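Local coordinates for protein 1-carboxybiuret hydrolase subunit AtzE (Pseudomonas sp., PDB 6C62) that hydrolyses 1-carboxybiuret to urea-1,3-dicarboxylate and ammonia, a step in the bacterial breakdown of atrazine, at residues A[68-73]-A[162-167]; A[169-174]-A[201-206]; A[266-271]-A[368-373]. All coordinates share one frame; numbering follows the deposited sequence.

Contact 1. Residues A[68-73]-A[162-167]; sequences GLPYAV and QVPLSL
Ala72 and Leu167 tie together strands 70-74 and 165-170, parallel neighbours in the large mixed sheet of the amidase fold, whose short segments here are inclined at 22°. The backbone ladder is short. Leu167 N donates to Ala72 O at 3.1 Å, in the plane of the carbonyl, whereas the bond from Ala72 N to Leu165 O is weak at 3.4 Å. Both acceptors also receive a CA-H...O contact, Leu165 O from Tyr71 CA and Ala72 O from Ser166 CA.

Apolar contacts join the side chains on the face that carries Tyr71, Val73, Leu165 and Leu167. Val73 CG1 lies alongside Leu167, pointing the same way, 4.0 Å from its CG, and Tyr71 CB rests on Leu165 CG. Ahead of the strands, chi1 of -173° sets Leu69 CG anti to the backbone N, and from there CD1 presses on Pro164 CG at a tight 3.5 Å, while CD2 meets Leu165 CD2 at 4.0 Å, the two leucines crossing at about a right angle. An alanine at Leu69 would probably open a gap beside Pro164 CG and Leu165 CD2, where Ile6 of helix 3-11 packs on Pro164.

Polar groups are few. Ser166, on the other face, sends OG to Ser154 O. Pro70 O is buried without a polar partner: Leu165 N stays 4.0 Å from it, too far to bond, and the nearest atom across the contact is Pro164 CD, 3.1 Å from that oxygen.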
# COMPACT_ATOMS: atom_id res chain seq x y z
N GLY A 68 -14.65 11.49 -35.76
CA GLY A 68 -14.07 10.89 -36.95
C GLY A 68 -12.58 10.63 -36.89
O GLY A 68 -12.02 10.11 -37.85
N LEU A 69 -11.93 10.96 -35.78
CA LEU A 69 -10.45 10.87 -35.67
C LEU A 69 -10.04 9.41 -35.49
O LEU A 69 -10.47 8.76 -34.56
CB LEU A 69 -9.95 11.71 -34.51
CG LEU A 69 -8.41 11.81 -34.42
CD1 LEU A 69 -7.87 12.79 -35.43
CD2 LEU A 69 -7.94 12.24 -33.07
N PRO A 70 -9.25 8.87 -36.41
CA PRO A 70 -8.77 7.50 -36.16
C PRO A 70 -7.75 7.36 -35.06
O PRO A 70 -6.92 8.27 -34.83
CB PRO A 70 -8.10 7.13 -37.48
CG PRO A 70 -8.61 8.10 -38.47
CD PRO A 70 -8.82 9.35 -37.72
N TYR A 71 -7.78 6.22 -34.37
CA TYR A 71 -6.83 5.93 -33.28
C TYR A 71 -6.67 4.42 -33.15
O TYR A 71 -7.46 3.64 -33.74
CB TYR A 71 -7.23 6.57 -31.96
CG TYR A 71 -8.35 5.92 -31.24
CD1 TYR A 71 -9.67 6.06 -31.70
CD2 TYR A 71 -8.15 5.14 -30.10
CE1 TYR A 71 -10.71 5.50 -31.03
CE2 TYR A 71 -9.22 4.57 -29.41
CZ TYR A 71 -10.49 4.76 -29.85
OH TYR A 71 -11.60 4.14 -29.23
N ALA A 72 -5.58 4.05 -32.52
CA ALA A 72 -5.36 2.65 -32.16
C ALA A 72 -4.80 2.56 -30.76
O ALA A 72 -4.30 3.57 -30.20
CB ALA A 72 -4.46 1.99 -33.17
N VAL A 73 -4.86 1.37 -30.16
CA VAL A 73 -4.46 1.22 -28.73
C VAL A 73 -3.48 0.08 -28.51
O VAL A 73 -3.58 -0.98 -29.13
CB VAL A 73 -5.71 1.04 -27.82
CG1 VAL A 73 -6.64 2.25 -28.03
CG2 VAL A 73 -6.45 -0.25 -28.12
N GLN A 162 0.05 6.14 -39.82
CA GLN A 162 -1.11 5.21 -39.86
C GLN A 162 -2.30 5.79 -39.08
O GLN A 162 -3.43 5.70 -39.53
CB GLN A 162 -0.75 3.83 -39.32
CG GLN A 162 0.32 3.08 -40.15
CD GLN A 162 0.97 1.91 -39.41
OE1 GLN A 162 0.73 1.73 -38.23
NE2 GLN A 162 1.76 1.10 -40.11
N VAL A 163 -2.04 6.33 -37.89
CA VAL A 163 -3.04 7.04 -37.12
C VAL A 163 -2.44 8.28 -36.50
O VAL A 163 -1.25 8.34 -36.29
CB VAL A 163 -3.67 6.15 -35.98
CG1 VAL A 163 -4.47 5.04 -36.58
CG2 VAL A 163 -2.62 5.56 -35.07
N PRO A 164 -3.27 9.29 -36.23
CA PRO A 164 -2.83 10.52 -35.60
C PRO A 164 -2.74 10.47 -34.04
O PRO A 164 -2.14 11.33 -33.46
CB PRO A 164 -3.89 11.53 -36.02
CG PRO A 164 -5.15 10.73 -36.14
CD PRO A 164 -4.67 9.40 -36.71
N LEU A 165 -3.36 9.46 -33.41
CA LEU A 165 -3.50 9.32 -31.95
C LEU A 165 -3.38 7.86 -31.62
O LEU A 165 -3.93 7.00 -32.34
CB LEU A 165 -4.88 9.82 -31.54
CG LEU A 165 -5.37 9.55 -30.10
CD1 LEU A 165 -4.52 10.30 -29.07
CD2 LEU A 165 -6.82 10.01 -29.96
N SER A 166 -2.64 7.55 -30.56
CA SER A 166 -2.72 6.23 -30.00
C SER A 166 -2.71 6.27 -28.48
O SER A 166 -2.46 7.32 -27.88
CB SER A 166 -1.57 5.35 -30.51
OG SER A 166 -0.34 5.89 -30.12
N LEU A 167 -3.06 5.14 -27.87
CA LEU A 167 -2.92 4.96 -26.42
C LEU A 167 -1.81 4.01 -26.09
O LEU A 167 -1.67 3.00 -26.74
CB LEU A 167 -4.22 4.49 -25.78
CG LEU A 167 -5.42 5.38 -25.94
CD1 LEU A 167 -6.54 4.90 -25.04
CD2 LEU A 167 -5.11 6.84 -25.67

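Contact 2. Residues A[169-174]-A[201-206]; sequences SDTNGS and PFVHSI
Thr171 meets Phe202, Val203 and Ile206 at once and carries most of this buried contact, which shows how one branched residue can serve two kinds of neighbour. Its apolar branch, CG2, stands anti to the backbone N and reaches Ile206 CB at 3.7 Å, crossing that side chain at about a right angle, and Val203 CG2 at 3.8 Å. Ile206 CG2 in turn lies 3.2 Å from Thr171 O.

The aromatic ring is approached in two ways. Val203 CG2 sits 3.7 Å above the centre of one face of Phe202, while Thr171 OG1 comes to the edge, near the ring plane, 3.6 Å from Phe202 CD2.

A polar link between the segments runs through Asp207, OD1 bonded to Thr171 OG1 and OD2 to Phe202 N. Within 169-174, Asp170 OD1 takes a weak bond from Gly173 N, and Asp170 also makes a salt bridge to Arg176. Gly173 has backbone angles at which a side chain would jam against the preceding carbonyl.

This turn leads to Ser174, by similarity the acyl-ester nucleophile, whose OG is hydrogen-bonded to Ser150 N. The arrangement fits the Ser-Ser-Lys active site of the amidase signature family, in which the backbone N-H groups of this turn probably line the oxyanion hole.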
# COMPACT_ATOMS: atom_id res chain seq x y z
N SER A 169 0.91 2.73 -22.43
CA SER A 169 1.09 2.68 -20.99
C SER A 169 2.51 3.05 -20.69
O SER A 169 3.42 2.92 -21.52
CB SER A 169 0.71 1.32 -20.37
OG SER A 169 1.69 0.32 -20.54
N ASP A 170 2.69 3.55 -19.47
CA ASP A 170 3.98 4.01 -18.97
C ASP A 170 4.09 3.71 -17.47
O ASP A 170 3.39 4.30 -16.64
CB ASP A 170 4.14 5.55 -19.27
CG ASP A 170 5.58 6.06 -19.01
OD1 ASP A 170 6.15 5.72 -17.96
OD2 ASP A 170 6.13 6.82 -19.86
N THR A 171 4.96 2.78 -17.13
CA THR A 171 5.22 2.46 -15.76
C THR A 171 6.52 3.10 -15.33
O THR A 171 6.54 3.89 -14.37
CB THR A 171 5.23 0.93 -15.60
OG1 THR A 171 3.99 0.44 -16.03
CG2 THR A 171 5.39 0.52 -14.15
N ASN A 172 7.58 2.80 -16.07
CA ASN A 172 8.92 3.32 -15.84
C ASN A 172 9.49 4.03 -17.07
O ASN A 172 10.69 4.30 -17.13
CB ASN A 172 9.81 2.15 -15.50
CG ASN A 172 9.41 1.47 -14.18
OD1 ASN A 172 9.33 2.13 -13.14
ND2 ASN A 172 9.13 0.15 -14.24
N GLY A 173 8.64 4.33 -18.05
CA GLY A 173 9.06 5.01 -19.27
C GLY A 173 8.36 4.65 -20.55
O GLY A 173 8.64 5.25 -21.57
N SER A 174 7.43 3.75 -20.54
CA SER A 174 6.95 3.15 -21.76
C SER A 174 6.06 3.95 -22.71
O SER A 174 5.70 3.42 -23.76
CB SER A 174 6.30 1.79 -21.41
OG SER A 174 7.35 0.88 -21.15
N PRO A 201 -2.79 -5.25 -16.36
CA PRO A 201 -1.80 -4.55 -15.56
C PRO A 201 -0.38 -5.14 -15.56
O PRO A 201 -0.12 -6.25 -16.11
CB PRO A 201 -2.37 -4.64 -14.16
CG PRO A 201 -3.05 -5.94 -14.14
CD PRO A 201 -3.58 -6.17 -15.54
N PHE A 202 0.53 -4.34 -15.07
CA PHE A 202 1.95 -4.75 -14.97
C PHE A 202 2.34 -4.53 -13.52
O PHE A 202 2.58 -5.50 -12.79
CB PHE A 202 2.76 -3.96 -16.01
CG PHE A 202 4.26 -4.10 -15.91
CD1 PHE A 202 4.86 -5.35 -15.56
CD2 PHE A 202 5.08 -3.02 -16.22
CE1 PHE A 202 6.23 -5.49 -15.48
CE2 PHE A 202 6.50 -3.15 -16.15
CZ PHE A 202 7.06 -4.38 -15.78
N VAL A 203 2.40 -3.28 -13.09
CA VAL A 203 2.77 -2.91 -11.69
C VAL A 203 1.63 -2.06 -11.15
O VAL A 203 1.48 -0.89 -11.51
CB VAL A 203 4.09 -2.13 -11.67
CG1 VAL A 203 4.54 -1.77 -10.24
CG2 VAL A 203 5.17 -2.87 -12.43
N HIS A 204 0.81 -2.62 -10.30
CA HIS A 204 -0.33 -1.89 -9.74
C HIS A 204 0.11 -0.56 -9.08
O HIS A 204 -0.58 0.47 -9.18
CB HIS A 204 -1.03 -2.78 -8.68
CG HIS A 204 -1.66 -4.02 -9.22
ND1 HIS A 204 -1.62 -5.23 -8.55
CD2 HIS A 204 -2.42 -4.20 -10.33
CE1 HIS A 204 -2.33 -6.11 -9.26
NE2 HIS A 204 -2.81 -5.51 -10.35
N SER A 205 1.25 -0.58 -8.41
CA SER A 205 1.75 0.60 -7.70
C SER A 205 2.30 1.73 -8.62
O SER A 205 2.60 2.84 -8.14
CB SER A 205 2.88 0.21 -6.72
OG SER A 205 2.45 -0.52 -5.57
N ILE A 206 2.54 1.45 -9.92
CA ILE A 206 3.21 2.44 -10.77
C ILE A 206 2.64 2.64 -12.17
O ILE A 206 2.94 3.64 -12.81
CB ILE A 206 4.75 2.14 -10.87
CG1 ILE A 206 5.39 1.76 -9.52
CG2 ILE A 206 5.50 3.35 -11.39
CD1 ILE A 206 6.85 1.34 -9.65

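Contact 3. Residues A[266-271]-A[368-373]; sequences DNAGPA and IAPATP
Extended torsions at Ala268 (psi 123°) carry Gly269 N round to face Pro373 O, in the short connection between helices 263-266 and 270-283. Asn267, just before, is the first residue to leave the helical conformation, and Gly269 is the N-cap of the next helix. From the other side comes the end of strand 366-370 and the loop after it, whose two prolines, Pro370 and Pro373, supply the touching surfaces.

The single hydrogen bond across the contact runs from Gly269 N to Pro373 O. It is 2.9 Å long, with 153° at the hydrogen, and it uses a lone pair of the oxygen in the carbonyl plane. Glycine suits the site because a CB there would stand only 3.0 Å from Pro373 O.

Around this bond the contact is van der Waals in kind. Ala268 CB rests against Pro370 CG at 3.8 Å, while the ring of Pro370 also touches Ala272 and Val276 of helix 270-283. Pro373 brings CB to within 3.1 Å of Asn267 O, with its CG farther off at 3.8 Å. That oxygen is buried here and has no polar partner, although the carbonyls on either side of it, Asp266 O and Ala268 O, are both bonded to Asn387 ND2. The side chain of Asn267 is held by Trp263 O through its ND2.

The contact thus fastens the start of helix 270-283 to the loop beyond strand 366-370. Its chemistry is lopsided: a proline has no N-H, so Pro373 can offer only its carbonyl, and the N-cap of a helix presents an N-H for which no helical carbonyl is available. The partly positive helix start would probably strengthen such a pairing, with one acceptor meeting one donor among apolar neighbours.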
# COMPACT_ATOMS: atom_id res chain seq x y z
N ASP A 266 24.59 13.14 -16.37
CA ASP A 266 25.51 11.99 -16.36
C ASP A 266 25.00 10.81 -17.22
O ASP A 266 25.82 10.06 -17.77
CB ASP A 266 25.66 11.41 -14.96
CG ASP A 266 26.31 12.37 -13.94
OD1 ASP A 266 26.82 13.46 -14.33
OD2 ASP A 266 26.21 12.05 -12.70
N ASN A 267 23.67 10.60 -17.28
CA ASN A 267 23.11 9.52 -18.07
C ASN A 267 22.54 9.99 -19.43
O ASN A 267 21.74 9.29 -20.06
CB ASN A 267 22.08 8.77 -17.24
CG ASN A 267 22.70 8.10 -16.03
OD1 ASN A 267 23.33 7.07 -16.14
ND2 ASN A 267 22.54 8.71 -14.87
N ALA A 268 22.99 11.12 -19.92
CA ALA A 268 22.56 11.66 -21.19
C ALA A 268 23.73 11.75 -22.14
O ALA A 268 24.75 12.37 -21.81
CB ALA A 268 21.97 13.04 -20.97
N GLY A 269 23.62 11.12 -23.29
CA GLY A 269 24.63 11.25 -24.33
C GLY A 269 24.63 12.64 -24.97
O GLY A 269 23.77 13.50 -24.69
N PRO A 270 25.58 12.88 -25.90
CA PRO A 270 25.72 14.24 -26.48
C PRO A 270 24.46 14.73 -27.23
O PRO A 270 24.09 15.91 -27.09
CB PRO A 270 26.86 14.06 -27.49
CG PRO A 270 27.66 12.92 -26.94
CD PRO A 270 26.64 11.96 -26.35
N ALA A 271 23.81 13.87 -28.00
CA ALA A 271 22.54 14.30 -28.63
C ALA A 271 21.40 14.63 -27.64
O ALA A 271 20.65 15.60 -27.85
CB ALA A 271 22.04 13.27 -29.63
N ILE A 368 13.11 20.27 -16.96
CA ILE A 368 13.42 19.67 -18.24
C ILE A 368 14.52 18.62 -18.13
O ILE A 368 15.58 18.84 -17.53
CB ILE A 368 13.95 20.75 -19.20
CG1 ILE A 368 12.97 21.90 -19.31
CG2 ILE A 368 14.16 20.14 -20.59
CD1 ILE A 368 13.61 23.05 -20.07
N ALA A 369 14.29 17.50 -18.77
CA ALA A 369 15.28 16.44 -18.89
C ALA A 369 15.18 15.76 -20.23
O ALA A 369 14.18 15.89 -20.91
CB ALA A 369 15.05 15.43 -17.77
N PRO A 370 16.20 14.97 -20.61
CA PRO A 370 16.02 14.19 -21.82
C PRO A 370 15.13 13.00 -21.53
O PRO A 370 15.01 12.57 -20.38
CB PRO A 370 17.45 13.75 -22.19
CG PRO A 370 18.38 14.29 -21.11
CD PRO A 370 17.50 14.72 -19.96
N ALA A 371 14.47 12.51 -22.56
CA ALA A 371 13.62 11.33 -22.45
C ALA A 371 14.37 10.01 -22.49
O ALA A 371 13.97 9.02 -21.84
CB ALA A 371 12.56 11.35 -23.53
N THR A 372 15.41 9.93 -23.31
CA THR A 372 16.21 8.71 -23.43
C THR A 372 17.68 9.13 -23.51
O THR A 372 17.95 10.28 -23.89
CB THR A 372 15.83 7.91 -24.71
OG1 THR A 372 15.83 8.79 -25.85
CG2 THR A 372 14.51 7.27 -24.57
N PRO A 373 18.61 8.26 -23.10
CA PRO A 373 20.04 8.63 -23.08
C PRO A 373 20.63 8.80 -24.48
O PRO A 373 21.53 9.60 -24.65
CB PRO A 373 20.73 7.49 -22.35
CG PRO A 373 19.66 6.60 -21.86
CD PRO A 373 18.38 6.92 -22.55

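The three contacts follow one another along the chain, each closing before the next opens, and all reach the same large mixed sheet. Contacts 1 and 2 share strand 165-170: contact 1 pairs its beginning with strand 70-74, and contact 2 takes up its end and the turn leading to Ser174. Their centres lie about 21 Å apart, on opposite sides of the chain's centre. Contact 3 sits towards the far end of the sheet, at strand 366-370; its centre is about 29 Å from that of contact 1 and about 21 Å from that of contact 2, and the nearest atoms of contacts 2 and 3 are about 7 Å apart. One sheet thus links contact 1, the probable catalytic centre and strand 366-370, where contact 3 attaches the start of helix 270-283.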